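Local coordinates for CRISPR-associated endonuclease Cas12b (Alicyclobacillus acidoterrestris, PDB 5U31), which uses a guide RNA to recognise DNA flanked by a protospacer adjacent motif and cleaves it with a RuvC nuclease domain in CRISPR antiviral defence, at residues Y1026-Y1040 and N1087-M1100. The protein carries 3 engineered substitutions. Residues are numbered along the deposited sequence; the frame is centred on the assembly and turned at random.
With nucleotides of chain E.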
loop_
_atom_site.group_PDB
_atom_site.type_symbol
_atom_site.label_atom_id
_atom_site.label_comp_id
_atom_site.label_asym_id
_atom_site.label_seq_id
_atom_site.Cartn_x
_atom_site.Cartn_y
_atom_site.Cartn_z
ATOM N N TYR A 1026 8.684 2.311 35.390
ATOM C CA TYR A 1026 9.989 1.699 35.611
ATOM C C TYR A 1026 11.139 2.698 35.666
ATOM O O TYR A 1026 12.302 2.276 35.670
ATOM C CB TYR A 1026 10.268 0.654 34.527
ATOM C CG TYR A 1026 9.217 -0.430 34.431
ATOM C CD1 TYR A 1026 9.239 -1.526 35.283
ATOM C CD2 TYR A 1026 8.208 -0.359 33.478
ATOM C CE1 TYR A 1026 8.279 -2.520 35.196
ATOM C CE2 TYR A 1026 7.245 -1.347 33.382
ATOM C CZ TYR A 1026 7.285 -2.424 34.241
ATOM O OH TYR A 1026 6.325 -3.405 34.144
ATOM N N SER A 1027 10.862 4.003 35.711
ATOM C CA SER A 1027 11.948 4.975 35.787
ATOM C C SER A 1027 12.742 4.806 37.077
ATOM O O SER A 1027 13.973 4.684 37.055
ATOM C CB SER A 1027 11.396 6.396 35.682
ATOM O OG SER A 1027 10.600 6.711 36.811
ATOM N N ASN A 1028 12.050 4.784 38.213
ATOM C CA ASN A 1028 12.680 4.670 39.521
ATOM C C ASN A 1028 13.058 3.238 39.886
ATOM O O ASN A 1028 13.368 2.980 41.054
ATOM C CB ASN A 1028 11.752 5.248 40.595
ATOM C CG ASN A 1028 10.338 4.689 40.510
ATOM O OD1 ASN A 1028 9.837 4.391 39.424
ATOM N ND2 ASN A 1028 9.687 4.548 41.661
ATOM N N LYS A 1029 13.050 2.311 38.931
ATOM C CA LYS A 1029 13.206 0.894 39.225
ATOM C C LYS A 1029 14.324 0.296 38.383
ATOM O O LYS A 1029 14.654 0.791 37.301
ATOM C CB LYS A 1029 11.894 0.134 38.983
ATOM C CG LYS A 1029 10.676 0.808 39.599
ATOM C CD LYS A 1029 9.906 -0.132 40.509
ATOM C CE LYS A 1029 9.297 -1.276 39.719
ATOM N NZ LYS A 1029 8.522 -2.194 40.596
ATOM N N VAL A 1030 14.897 -0.795 38.893
ATOM C CA VAL A 1030 16.042 -1.449 38.272
ATOM C C VAL A 1030 15.960 -2.938 38.591
ATOM O O VAL A 1030 15.351 -3.340 39.586
ATOM C CB VAL A 1030 17.360 -0.797 38.763
ATOM C CG1 VAL A 1030 18.084 -1.683 39.772
ATOM C CG2 VAL A 1030 18.250 -0.424 37.586
ATOM N N PHE A 1031 16.560 -3.766 37.732
ATOM C CA PHE A 1031 16.396 -5.218 37.790
ATOM C C PHE A 1031 17.715 -5.910 38.115
ATOM O O PHE A 1031 18.734 -5.637 37.473
ATOM C CB PHE A 1031 15.856 -5.765 36.468
ATOM C CG PHE A 1031 14.577 -5.133 36.023
ATOM C CD1 PHE A 1031 13.362 -5.616 36.469
ATOM C CD2 PHE A 1031 14.587 -4.065 35.146
ATOM C CE1 PHE A 1031 12.185 -5.039 36.055
ATOM C CE2 PHE A 1031 13.411 -3.485 34.731
ATOM C CZ PHE A 1031 12.207 -3.973 35.188
ATOM N N TYR A 1032 17.682 -6.832 39.075
ATOM C CA TYR A 1032 18.860 -7.577 39.498
ATOM C C TYR A 1032 18.654 -9.073 39.277
ATOM O O TYR A 1032 17.544 -9.544 39.017
ATOM C CB TYR A 1032 19.195 -7.301 40.970
ATOM C CG TYR A 1032 18.220 -7.904 41.959
ATOM C CD1 TYR A 1032 17.106 -7.195 42.382
ATOM C CD2 TYR A 1032 18.420 -9.178 42.479
ATOM C CE1 TYR A 1032 16.213 -7.738 43.292
ATOM C CE2 TYR A 1032 17.531 -9.730 43.382
ATOM C CZ TYR A 1032 16.431 -9.004 43.786
ATOM O OH TYR A 1032 15.540 -9.548 44.685
ATOM N N THR A 1033 19.750 -9.824 39.399
ATOM C CA THR A 1033 19.746 -11.252 39.119
ATOM C C THR A 1033 20.696 -11.975 40.058
ATOM O O THR A 1033 21.600 -11.381 40.649
ATOM C CB THR A 1033 20.170 -11.566 37.681
ATOM O OG1 THR A 1033 20.240 -10.356 36.925
ATOM C CG2 THR A 1033 19.186 -12.501 37.029
ATOM N N ASN A 1034 20.471 -13.282 40.176
ATOM C CA ASN A 1034 21.428 -14.201 40.768
ATOM C C ASN A 1034 21.929 -15.243 39.783
ATOM O O ASN A 1034 22.954 -15.880 40.052
ATOM C CB ASN A 1034 20.807 -14.925 41.974
ATOM C CG ASN A 1034 20.199 -13.973 42.981
ATOM O OD1 ASN A 1034 20.808 -12.971 43.353
ATOM N ND2 ASN A 1034 18.987 -14.281 43.429
ATOM N N THR A 1035 21.241 -15.429 38.655
ATOM C CA THR A 1035 21.552 -16.482 37.697
ATOM C C THR A 1035 21.691 -15.998 36.263
ATOM O O THR A 1035 22.259 -16.729 35.443
ATOM C CB THR A 1035 20.471 -17.575 37.732
ATOM O OG1 THR A 1035 19.178 -16.977 37.568
ATOM C CG2 THR A 1035 20.513 -18.337 39.053
ATOM N N GLY A 1036 21.194 -14.812 35.926
ATOM C CA GLY A 1036 21.279 -14.306 34.574
ATOM C C GLY A 1036 20.061 -14.565 33.715
ATOM O O GLY A 1036 20.026 -14.103 32.568
ATOM N N VAL A 1037 19.060 -15.278 34.234
ATOM C CA VAL A 1037 17.868 -15.628 33.478
ATOM C C VAL A 1037 16.616 -14.973 34.049
ATOM O O VAL A 1037 15.779 -14.469 33.294
ATOM C CB VAL A 1037 17.695 -17.165 33.396
ATOM C CG1 VAL A 1037 17.705 -17.785 34.782
ATOM C CG2 VAL A 1037 16.416 -17.528 32.680
ATOM N N THR A 1038 16.478 -14.936 35.374
ATOM C CA THR A 1038 15.264 -14.466 36.031
ATOM C C THR A 1038 15.563 -13.208 36.831
ATOM O O THR A 1038 16.304 -13.256 37.817
ATOM C CB THR A 1038 14.687 -15.548 36.938
ATOM O OG1 THR A 1038 14.346 -16.694 36.147
ATOM C CG2 THR A 1038 13.453 -15.034 37.654
ATOM N N TYR A 1039 14.948 -12.097 36.435
ATOM C CA TYR A 1039 15.237 -10.786 36.992
ATOM C C TYR A 1039 14.124 -10.335 37.936
ATOM O O TYR A 1039 12.963 -10.733 37.795
ATOM C CB TYR A 1039 15.443 -9.766 35.864
ATOM C CG TYR A 1039 16.701 -10.037 35.059
ATOM C CD1 TYR A 1039 17.832 -9.244 35.205
ATOM C CD2 TYR A 1039 16.771 -11.114 34.182
ATOM C CE1 TYR A 1039 18.986 -9.501 34.480
ATOM C CE2 TYR A 1039 17.922 -11.381 33.461
ATOM C CZ TYR A 1039 19.027 -10.572 33.616
ATOM O OH TYR A 1039 20.176 -10.830 32.902
ATOM N N TYR A 1040 14.505 -9.507 38.915
ATOM C CA TYR A 1040 13.604 -8.980 39.932
ATOM C C TYR A 1040 13.835 -7.481 40.092
ATOM O O TYR A 1040 14.950 -6.990 39.905
ATOM C CB TYR A 1040 13.809 -9.681 41.282
ATOM C CG TYR A 1040 13.866 -11.185 41.188
ATOM C CD1 TYR A 1040 12.710 -11.944 41.250
ATOM C CD2 TYR A 1040 15.076 -11.845 41.033
ATOM C CE1 TYR A 1040 12.755 -13.318 41.160
ATOM C CE2 TYR A 1040 15.131 -13.219 40.942
ATOM C CZ TYR A 1040 13.966 -13.952 41.007
ATOM O OH TYR A 1040 14.007 -15.327 40.922
ATOM N N ASN A 1087 7.624 -19.351 34.449
ATOM C CA ASN A 1087 8.576 -18.746 35.376
ATOM C C ASN A 1087 7.870 -17.870 36.407
ATOM O O ASN A 1087 8.376 -16.820 36.808
ATOM C CB ASN A 1087 9.649 -17.954 34.634
ATOM C CG ASN A 1087 10.927 -17.853 35.424
ATOM O OD1 ASN A 1087 11.147 -18.624 36.354
ATOM N ND2 ASN A 1087 11.774 -16.901 35.064
ATOM N N ARG A 1088 6.691 -18.319 36.849
ATOM C CA ARG A 1088 5.870 -17.608 37.837
ATOM C C ARG A 1088 5.671 -16.143 37.470
ATOM O O ARG A 1088 5.502 -15.288 38.343
ATOM C CB ARG A 1088 6.457 -17.729 39.242
ATOM C CG ARG A 1088 5.952 -18.934 40.009
ATOM C CD ARG A 1088 6.268 -18.801 41.486
ATOM N NE ARG A 1088 5.685 -17.588 42.052
ATOM C CZ ARG A 1088 4.627 -17.570 42.856
ATOM N NH1 ARG A 1088 4.165 -16.418 43.323
ATOM N NH2 ARG A 1088 4.038 -18.704 43.203
ATOM N N GLY A 1089 5.685 -15.842 36.174
ATOM C CA GLY A 1089 5.510 -14.479 35.725
ATOM C C GLY A 1089 6.617 -13.530 36.113
ATOM O O GLY A 1089 6.409 -12.318 36.081
ATOM N N ASN A 1090 7.785 -14.042 36.495
ATOM C CA ASN A 1090 8.931 -13.189 36.762
ATOM C C ASN A 1090 9.546 -12.703 35.452
ATOM O O ASN A 1090 9.377 -13.313 34.393
ATOM C CB ASN A 1090 9.986 -13.931 37.584
ATOM C CG ASN A 1090 9.578 -14.127 39.031
ATOM O OD1 ASN A 1090 9.441 -13.164 39.785
ATOM N ND2 ASN A 1090 9.407 -15.384 39.433
ATOM N N TRP A 1091 10.268 -11.586 35.536
ATOM C CA TRP A 1091 10.975 -11.060 34.374
ATOM C C TRP A 1091 12.072 -12.029 33.958
ATOM O O TRP A 1091 12.953 -12.361 34.758
ATOM C CB TRP A 1091 11.564 -9.688 34.680
ATOM C CG TRP A 1091 10.547 -8.616 34.740
ATOM C CD1 TRP A 1091 10.012 -8.056 35.857
ATOM C CD2 TRP A 1091 9.923 -7.970 33.626
ATOM N NE1 TRP A 1091 9.096 -7.095 35.511
ATOM C CE2 TRP A 1091 9.024 -7.023 34.145
ATOM C CE3 TRP A 1091 10.040 -8.101 32.239
ATOM C CZ2 TRP A 1091 8.247 -6.211 33.327
ATOM C CZ3 TRP A 1091 9.271 -7.296 31.430
ATOM C CH2 TRP A 1091 8.384 -6.363 31.974
ATOM N N THR A 1092 12.019 -12.478 32.709
ATOM C CA THR A 1092 12.935 -13.482 32.195
ATOM C C THR A 1092 13.585 -12.954 30.925
ATOM O O THR A 1092 12.969 -12.202 30.165
ATOM C CB THR A 1092 12.201 -14.815 31.909
ATOM O OG1 THR A 1092 11.470 -15.221 33.073
ATOM C CG2 THR A 1092 13.181 -15.915 31.541
ATOM N N ARG A 1093 14.843 -13.330 30.716
ATOM C CA ARG A 1093 15.517 -12.991 29.472
ATOM C C ARG A 1093 14.758 -13.584 28.296
ATOM O O ARG A 1093 14.234 -14.696 28.377
ATOM C CB ARG A 1093 16.951 -13.507 29.482
ATOM C CG ARG A 1093 17.995 -12.443 29.213
ATOM C CD ARG A 1093 19.018 -12.927 28.208
ATOM N NE ARG A 1093 19.461 -14.289 28.488
ATOM C CZ ARG A 1093 20.449 -14.596 29.322
ATOM N NH1 ARG A 1093 20.787 -15.865 29.517
ATOM N NH2 ARG A 1093 21.096 -13.632 29.966
ATOM N N GLN A 1094 14.710 -12.832 27.195
ATOM C CA GLN A 1094 13.851 -13.205 26.074
ATOM C C GLN A 1094 14.175 -14.598 25.552
ATOM O O GLN A 1094 13.265 -15.380 25.250
ATOM C CB GLN A 1094 13.983 -12.174 24.959
ATOM C CG GLN A 1094 13.283 -12.545 23.675
ATOM C CD GLN A 1094 13.393 -11.452 22.639
ATOM O OE1 GLN A 1094 14.167 -10.508 22.802
ATOM N NE2 GLN A 1094 12.613 -11.565 21.566
ATOM N N LYS A 1095 15.462 -14.929 25.446
ATOM C CA LYS A 1095 15.859 -16.216 24.881
ATOM C C LYS A 1095 15.298 -17.371 25.699
ATOM O O LYS A 1095 14.563 -18.222 25.180
ATOM C CB LYS A 1095 17.385 -16.298 24.798
ATOM C CG LYS A 1095 17.913 -17.610 24.233
ATOM C CD LYS A 1095 19.430 -17.697 24.368
ATOM C CE LYS A 1095 19.974 -18.966 23.734
ATOM N NZ LYS A 1095 19.604 -19.064 22.293
ATOM N N GLU A 1096 15.623 -17.407 26.994
ATOM C CA GLU A 1096 15.151 -18.491 27.849
ATOM C C GLU A 1096 13.642 -18.443 28.049
ATOM O O GLU A 1096 13.012 -19.490 28.218
ATOM C CB GLU A 1096 15.865 -18.450 29.202
ATOM C CG GLU A 1096 17.340 -18.817 29.152
ATOM C CD GLU A 1096 18.215 -17.675 28.675
ATOM O OE1 GLU A 1096 17.691 -16.554 28.518
ATOM O OE2 GLU A 1096 19.427 -17.896 28.460
ATOM N N PHE A 1097 13.048 -17.248 28.035
ATOM C CA PHE A 1097 11.604 -17.137 28.201
ATOM C C PHE A 1097 10.866 -17.931 27.129
ATOM O O PHE A 1097 10.007 -18.763 27.438
ATOM C CB PHE A 1097 11.186 -15.667 28.175
ATOM C CG PHE A 1097 9.712 -15.448 28.371
ATOM C CD1 PHE A 1097 9.159 -15.447 29.639
ATOM C CD2 PHE A 1097 8.879 -15.228 27.284
ATOM C CE1 PHE A 1097 7.807 -15.239 29.820
ATOM C CE2 PHE A 1097 7.530 -15.022 27.459
ATOM C CZ PHE A 1097 6.993 -15.026 28.727
ATOM N N TRP A 1098 11.204 -17.708 25.860
ATOM C CA TRP A 1098 10.502 -18.399 24.787
ATOM C C TRP A 1098 10.900 -19.859 24.648
ATOM O O TRP A 1098 10.224 -20.596 23.924
ATOM C CB TRP A 1098 10.722 -17.677 23.461
ATOM C CG TRP A 1098 10.027 -16.362 23.412
ATOM C CD1 TRP A 1098 10.603 -15.128 23.380
ATOM C CD2 TRP A 1098 8.610 -16.146 23.413
ATOM N NE1 TRP A 1098 9.632 -14.156 23.354
ATOM C CE2 TRP A 1098 8.401 -14.755 23.373
ATOM C CE3 TRP A 1098 7.500 -16.994 23.440
ATOM C CZ2 TRP A 1098 7.129 -14.196 23.360
ATOM C CZ3 TRP A 1098 6.244 -16.437 23.426
ATOM C CH2 TRP A 1098 6.065 -15.052 23.388
ATOM N N SER A 1099 11.969 -20.300 25.306
ATOM C CA SER A 1099 12.263 -21.725 25.297
ATOM C C SER A 1099 11.499 -22.456 26.390
ATOM O O SER A 1099 11.238 -23.657 26.261
ATOM C CB SER A 1099 13.766 -21.959 25.442
ATOM O OG SER A 1099 14.239 -21.463 26.681
HETATM N N MSE A 1100 11.131 -21.755 27.456
HETATM C CA MSE A 1100 10.282 -22.327 28.489
HETATM C C MSE A 1100 8.885 -22.501 27.925
HETATM O O MSE A 1100 8.206 -23.489 28.212
HETATM C CB MSE A 1100 10.253 -21.439 29.731
HETATM C CG MSE A 1100 11.600 -21.299 30.420
HETATM SE SE MSE A 1100 11.545 -20.106 31.963
HETATM C CE MSE A 1100 13.432 -20.149 32.465
ATOM P P DG E 2 12.878 -15.003 15.567
ATOM O OP1 DG E 2 13.691 -14.508 14.434
ATOM O OP2 DG E 2 13.370 -14.801 16.947
ATOM O "O5'" DG E 2 11.411 -14.356 15.425
ATOM C "C5'" DG E 2 10.304 -14.866 16.189
ATOM C "C4'" DG E 2 9.568 -13.758 16.921
ATOM O "O4'" DG E 2 9.052 -14.267 18.166
ATOM C "C3'" DG E 2 10.435 -12.599 17.346
ATOM O "O3'" DG E 2 9.627 -11.483 17.621
ATOM C "C2'" DG E 2 11.091 -13.135 18.618
ATOM C "C1'" DG E 2 10.035 -14.104 19.175
ATOM N N9 DG E 2 10.552 -15.435 19.518
ATOM C C8 DG E 2 9.883 -16.627 19.369
ATOM N N7 DG E 2 10.571 -17.666 19.749
ATOM C C5 DG E 2 11.783 -17.139 20.181
ATOM C C6 DG E 2 12.929 -17.795 20.704
ATOM O O6 DG E 2 13.100 -19.011 20.896
ATOM N N1 DG E 2 13.940 -16.892 21.022
ATOM C C2 DG E 2 13.859 -15.531 20.855
ATOM N N2 DG E 2 14.939 -14.822 21.218
ATOM N N3 DG E 2 12.794 -14.902 20.369
ATOM C C4 DG E 2 11.793 -15.765 20.050
#
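The amide nitrogen ND2 of N1087 is shared by two threonine hydroxyls, T1038 OG1 at 2.8 Å and T1092 OG1 at 2.6 Å, and so ties together neighbouring strands of the antiparallel sheet in the Nuc-II domain. Both oxygens lie in the amide plane, one for each N-H, which fixes the rotation of the group. T1038 and T1092 form a non-hydrogen-bonded antiparallel pair, and the asparagine spans their common face. One step along, R1093 N donates to V1037 O at 3.0 Å, just where the strand gives way to helix 1094-1113. V1037, in the loop leading to strand 1038-1041, illustrates how one residue can meet both a strand and a helix: its CG2, anti to the backbone N (chi1 54° for CG1), rests 3.6 Å from E1096 CB. E1096 in turn is gripped side-on by R1093 through NE and NH1. Beyond this helix start, W1098 lays one ring face against the guanine base of DG2 of chain E. On the sheet face carrying Y1039, W1091 joins an aromatic cluster, its side chain also touching L1000 of strand 999-1006. F1031 directs its edge at the five-membered ring, planes 63° apart, while Y1026 OH meets the indole rim in plane, 3.5 Å from W1091 CZ2.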